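Local coordinates for protein FACT-Spt16 (Cicer arietinum, PDB 5CE6) that serves as the N-terminal part of the histone chaperone subunit Spt16 of the FACT complex, and probably binds histones H3-H4 during transcription, at residues A[92-98]-A[118-124]; A[370-376]-A[407-413]. One frame throughout, in Å; residues are numbered along the deposited sequence.

Contact 1 (92-98 with 118-124) and contact 2 (370-376 with 407-413) lie in the N-terminal lobe and the M24-family region of the chain, respectively. The first is at the border of the lobe's mixed sheet, and in the second a loop pairs with a sheet strand. Their centres are 45 Å apart and their nearest atoms about 31 Å, on opposite sides of the chain's centre, so they do not touch. Along the chain, contact 1 is complete before contact 2 begins. Only contact 2 meets a bound small molecule here, an acetate probably from the crystallisation liquor. The side chain of L413 lies about 12 Å from the potassium ion at A295, S420 and N422.

Contact 1: residues A[92-98]-A[118-124]; sequences KQIHVLC and GVEIILH
H95 and H124 meet ring edge to ring edge across two parallel strands, 93-98 and 120-124, joined by a beta-alpha-beta crossover through helices 100-106 and 110-117. Five bridges, from Q93 with E120 to L97 with H124, and an angle of 18° between the strands establish the parallel register at the border of the N-terminal lobe sheet. Outward along H95, CB lies 3.8 Å and CG 3.7 Å from H124 NE2; a chi1 of -67°, with CG anti to the carbonyl carbon, sets the ring beside I122. ND1 makes a nearly straight hydrogen bond to H124 NE2 (2.8 Å, 171°), while I122 CB sits 3.6 Å from the same ND1 and 3.9 Å from CE1. At the tip, H95 NE2 donates to Q93 OE1 at 3.0 Å, from above the amide plane. Both ring nitrogens are engaged, which fixes the ring's rotation. A leucine in its place would probably leave H124 NE2 and Q93 OE1 without their mates and the H124 ring freer to turn. Past the H95 ring, Q93 NE2 makes a weak hydrogen bond to E120 OE1. On the other face, I94 CD1 packs 3.8 Å from V119 CG2, and V119 touches A113 of helix 110-117. At the start of the pair the bent K92 chain lets NZ donate a hydrogen bond to G118 O (3.1 Å), coming from above the carbonyl plane.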
# COMPACT_ATOMS: atom_id res chain seq x y z
N LYS A 92 -29.28 4.47 9.55
CA LYS A 92 -29.99 3.40 10.25
C LYS A 92 -29.95 2.05 9.54
O LYS A 92 -30.42 1.05 10.09
CB LYS A 92 -31.45 3.81 10.48
CG LYS A 92 -31.59 5.11 11.25
CD LYS A 92 -30.90 5.02 12.60
CE LYS A 92 -31.56 3.97 13.48
NZ LYS A 92 -30.74 3.67 14.70
N GLN A 93 -29.41 2.02 8.33
CA GLN A 93 -29.37 0.79 7.54
C GLN A 93 -28.05 0.61 6.80
O GLN A 93 -27.34 1.58 6.55
CB GLN A 93 -30.51 0.76 6.52
CG GLN A 93 -31.90 0.94 7.09
CD GLN A 93 -32.98 0.86 6.03
OE1 GLN A 93 -32.97 1.63 5.07
NE2 GLN A 93 -33.91 -0.07 6.19
N ILE A 94 -27.73 -0.63 6.46
CA ILE A 94 -26.66 -0.92 5.52
C ILE A 94 -27.25 -1.79 4.43
O ILE A 94 -27.74 -2.88 4.72
CB ILE A 94 -25.49 -1.67 6.17
CG1 ILE A 94 -24.93 -0.85 7.34
CG2 ILE A 94 -24.38 -1.94 5.15
CD1 ILE A 94 -23.74 -1.50 8.03
N HIS A 95 -27.23 -1.32 3.19
CA HIS A 95 -27.78 -2.08 2.08
C HIS A 95 -26.65 -2.76 1.32
O HIS A 95 -25.63 -2.15 1.05
CB HIS A 95 -28.56 -1.16 1.15
CG HIS A 95 -29.80 -0.61 1.76
ND1 HIS A 95 -31.05 -1.15 1.55
CD2 HIS A 95 -29.99 0.45 2.59
CE1 HIS A 95 -31.95 -0.46 2.22
NE2 HIS A 95 -31.33 0.52 2.86
N VAL A 96 -26.84 -4.03 1.00
CA VAL A 96 -25.85 -4.77 0.24
C VAL A 96 -26.52 -5.37 -0.98
O VAL A 96 -27.58 -5.96 -0.86
CB VAL A 96 -25.23 -5.90 1.08
CG1 VAL A 96 -24.12 -6.59 0.32
CG2 VAL A 96 -24.67 -5.34 2.40
N LEU A 97 -25.92 -5.18 -2.15
CA LEU A 97 -26.40 -5.82 -3.38
C LEU A 97 -25.33 -6.82 -3.79
O LEU A 97 -24.20 -6.42 -4.08
CB LEU A 97 -26.61 -4.79 -4.49
CG LEU A 97 -27.06 -5.32 -5.85
CD1 LEU A 97 -28.26 -6.23 -5.70
CD2 LEU A 97 -27.39 -4.17 -6.78
N CYS A 98 -25.67 -8.10 -3.79
CA CYS A 98 -24.67 -9.15 -3.98
C CYS A 98 -25.32 -10.46 -4.38
O CYS A 98 -26.55 -10.55 -4.43
CB CYS A 98 -23.87 -9.37 -2.69
SG CYS A 98 -24.87 -9.94 -1.28
N GLY A 118 -26.73 0.17 15.88
CA GLY A 118 -28.16 0.35 15.75
C GLY A 118 -28.66 0.32 14.31
O GLY A 118 -29.73 0.86 14.01
N VAL A 119 -27.91 -0.32 13.43
CA VAL A 119 -28.32 -0.37 12.02
C VAL A 119 -28.92 -1.71 11.58
O VAL A 119 -28.57 -2.78 12.09
CB VAL A 119 -27.18 0.02 11.05
CG1 VAL A 119 -26.62 1.38 11.41
CG2 VAL A 119 -26.08 -1.04 11.04
N GLU A 120 -29.81 -1.63 10.60
CA GLU A 120 -30.45 -2.79 10.01
C GLU A 120 -29.75 -3.12 8.69
O GLU A 120 -29.74 -2.31 7.77
CB GLU A 120 -31.92 -2.47 9.75
CG GLU A 120 -32.76 -3.60 9.24
CD GLU A 120 -34.16 -3.14 8.89
OE1 GLU A 120 -34.39 -1.91 8.89
OE2 GLU A 120 -35.02 -4.00 8.60
N ILE A 121 -29.16 -4.30 8.60
CA ILE A 121 -28.59 -4.76 7.34
C ILE A 121 -29.67 -5.32 6.42
O ILE A 121 -30.44 -6.20 6.80
CB ILE A 121 -27.52 -5.82 7.58
CG1 ILE A 121 -26.32 -5.15 8.26
CG2 ILE A 121 -27.11 -6.47 6.28
CD1 ILE A 121 -25.16 -6.05 8.46
N ILE A 122 -29.72 -4.79 5.20
CA ILE A 122 -30.73 -5.21 4.24
C ILE A 122 -30.02 -5.85 3.06
O ILE A 122 -29.23 -5.19 2.39
CB ILE A 122 -31.54 -4.01 3.74
CG1 ILE A 122 -32.20 -3.30 4.92
CG2 ILE A 122 -32.60 -4.46 2.72
CD1 ILE A 122 -33.12 -4.19 5.71
N LEU A 123 -30.29 -7.12 2.81
CA LEU A 123 -29.58 -7.83 1.75
C LEU A 123 -30.43 -7.91 0.48
O LEU A 123 -31.54 -8.44 0.50
CB LEU A 123 -29.16 -9.22 2.22
CG LEU A 123 -28.21 -9.20 3.43
CD1 LEU A 123 -27.95 -10.61 3.93
CD2 LEU A 123 -26.91 -8.52 3.06
N HIS A 124 -29.90 -7.36 -0.61
CA HIS A 124 -30.59 -7.41 -1.89
C HIS A 124 -29.87 -8.43 -2.76
O HIS A 124 -28.74 -8.20 -3.18
CB HIS A 124 -30.55 -6.04 -2.56
CG HIS A 124 -31.05 -4.93 -1.70
ND1 HIS A 124 -32.34 -4.45 -1.79
CD2 HIS A 124 -30.45 -4.20 -0.72
CE1 HIS A 124 -32.51 -3.48 -0.91
NE2 HIS A 124 -31.38 -3.31 -0.25

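Contact 2: residues A[370-376]-A[407-413]; sequences CLTKSAG and SLGFQNL. With ACT (acetate ion), chain C.
With chi1 at 53°, T372 holds OG1 between its own N and carbonyl carbon, turned to G409, while CG2, beside the backbone N, is sent towards Q411. OG1 accepts from G409 N (3.1 Å, 166°) and donates its own hydrogen bond to S374 O at 2.8 Å. T372 N in turn donates to G409 O at 2.9 Å, so backbone and hydroxyl together grip one glycine. T372 CG2 meets Q411 CG at 3.6 Å, the two side chains crossing at about a right angle, and a water joins Q411 OE1 to K373 N. In this M24-family domain, which probably has the pita-bread fold, the loop after helix 349-363 thus docks on strand 403-414. An ST turn, S374 OG accepting from G376 N, shapes its far end; N389 OD1 also bonds that hydroxyl. There S407 N donates to A375 O from above the carbonyl plane, and S407 OG lies 3.1 Å from acetate OXT, a possible hydrogen bond, since the hydroxyl proton could instead go to another nearby acceptor. At the opposite end Q411 N bonds C370 O at 2.7 Å. The F410 ring presents its edge to the C370-L371 peptide, and C370 SG packs 3.6 Å from L413 CD2.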
# COMPACT_ATOMS: atom_id res chain seq x y z
N CYS A 370 17.67 15.43 -8.06
CA CYS A 370 17.42 14.05 -8.43
C CYS A 370 16.68 13.28 -7.34
O CYS A 370 16.30 12.14 -7.55
CB CYS A 370 18.71 13.32 -8.76
SG CYS A 370 19.53 13.95 -10.26
N LEU A 371 16.50 13.89 -6.18
CA LEU A 371 15.82 13.21 -5.08
C LEU A 371 14.37 13.01 -5.47
O LEU A 371 13.76 13.89 -6.09
CB LEU A 371 15.92 14.04 -3.79
CG LEU A 371 15.46 13.37 -2.50
CD1 LEU A 371 16.44 12.27 -2.11
CD2 LEU A 371 15.33 14.40 -1.39
N THR A 372 13.82 11.84 -5.15
CA THR A 372 12.41 11.56 -5.44
C THR A 372 11.56 12.60 -4.71
O THR A 372 11.95 13.10 -3.65
CB THR A 372 12.00 10.12 -5.04
OG1 THR A 372 12.37 9.88 -3.68
CG2 THR A 372 12.70 9.09 -5.92
N LYS A 373 10.41 12.95 -5.30
CA LYS A 373 9.57 14.00 -4.74
C LYS A 373 8.76 13.50 -3.56
O LYS A 373 8.15 14.28 -2.83
CB LYS A 373 8.63 14.58 -5.80
CG LYS A 373 9.35 15.22 -6.99
CD LYS A 373 10.34 16.29 -6.54
CE LYS A 373 11.03 16.92 -7.75
NZ LYS A 373 12.18 17.79 -7.35
N SER A 374 8.74 12.18 -3.38
CA SER A 374 8.09 11.56 -2.23
C SER A 374 9.11 10.70 -1.50
O SER A 374 10.05 10.19 -2.11
CB SER A 374 6.91 10.71 -2.70
OG SER A 374 6.36 9.94 -1.64
N ALA A 375 8.94 10.58 -0.18
CA ALA A 375 9.76 9.67 0.61
C ALA A 375 8.93 8.45 1.05
O ALA A 375 9.34 7.69 1.93
CB ALA A 375 10.35 10.38 1.83
N GLY A 376 7.77 8.27 0.43
CA GLY A 376 6.98 7.09 0.70
C GLY A 376 5.54 7.41 1.08
O GLY A 376 5.09 8.54 0.90
N SER A 407 10.25 5.11 1.47
CA SER A 407 10.88 4.67 0.23
C SER A 407 11.39 5.93 -0.44
O SER A 407 10.62 6.80 -0.84
CB SER A 407 9.85 3.94 -0.64
OG SER A 407 10.38 3.53 -1.90
N LEU A 408 12.72 6.04 -0.51
CA LEU A 408 13.35 7.27 -0.96
C LEU A 408 14.44 6.93 -1.98
O LEU A 408 15.19 5.96 -1.81
CB LEU A 408 13.97 7.98 0.26
CG LEU A 408 14.57 9.35 -0.01
CD1 LEU A 408 13.48 10.37 -0.31
CD2 LEU A 408 15.43 9.81 1.17
N GLY A 409 14.51 7.72 -3.05
CA GLY A 409 15.48 7.43 -4.08
C GLY A 409 16.13 8.63 -4.73
O GLY A 409 15.76 9.78 -4.49
N PHE A 410 17.14 8.34 -5.55
CA PHE A 410 17.70 9.34 -6.45
C PHE A 410 17.40 8.86 -7.86
O PHE A 410 17.67 7.70 -8.18
CB PHE A 410 19.21 9.43 -6.28
CG PHE A 410 19.66 10.34 -5.18
CD1 PHE A 410 19.28 11.68 -5.17
CD2 PHE A 410 20.47 9.87 -4.15
CE1 PHE A 410 19.71 12.54 -4.15
CE2 PHE A 410 20.91 10.70 -3.13
CZ PHE A 410 20.52 12.04 -3.12
N GLN A 411 16.85 9.74 -8.68
CA GLN A 411 16.49 9.39 -10.07
C GLN A 411 17.38 10.09 -11.07
O GLN A 411 17.51 11.31 -11.05
CB GLN A 411 15.04 9.77 -10.37
CG GLN A 411 14.10 9.60 -9.21
CD GLN A 411 12.67 9.96 -9.56
OE1 GLN A 411 12.17 11.01 -9.16
NE2 GLN A 411 12.01 9.09 -10.31
N ASN A 412 17.97 9.30 -11.97
CA ASN A 412 18.75 9.82 -13.09
C ASN A 412 19.99 10.65 -12.71
O ASN A 412 20.26 11.71 -13.29
CB ASN A 412 17.87 10.59 -14.09
CG ASN A 412 16.75 9.73 -14.65
OD1 ASN A 412 16.92 8.53 -14.86
ND2 ASN A 412 15.60 10.35 -14.88
N LEU A 413 20.73 10.15 -11.73
CA LEU A 413 22.07 10.67 -11.51
C LEU A 413 22.95 10.26 -12.67
O LEU A 413 22.64 9.32 -13.41
CB LEU A 413 22.64 10.12 -10.20
CG LEU A 413 21.91 10.54 -8.93
CD1 LEU A 413 22.45 9.76 -7.76
CD2 LEU A 413 22.10 12.03 -8.70
C ACT C . 8.98 6.63 -4.06
O ACT C . 8.73 7.18 -2.96
OXT ACT C . 9.83 5.70 -4.06
CH3 ACT C . 8.28 7.05 -5.32
O HOH W 1 10.03 11.69 -7.88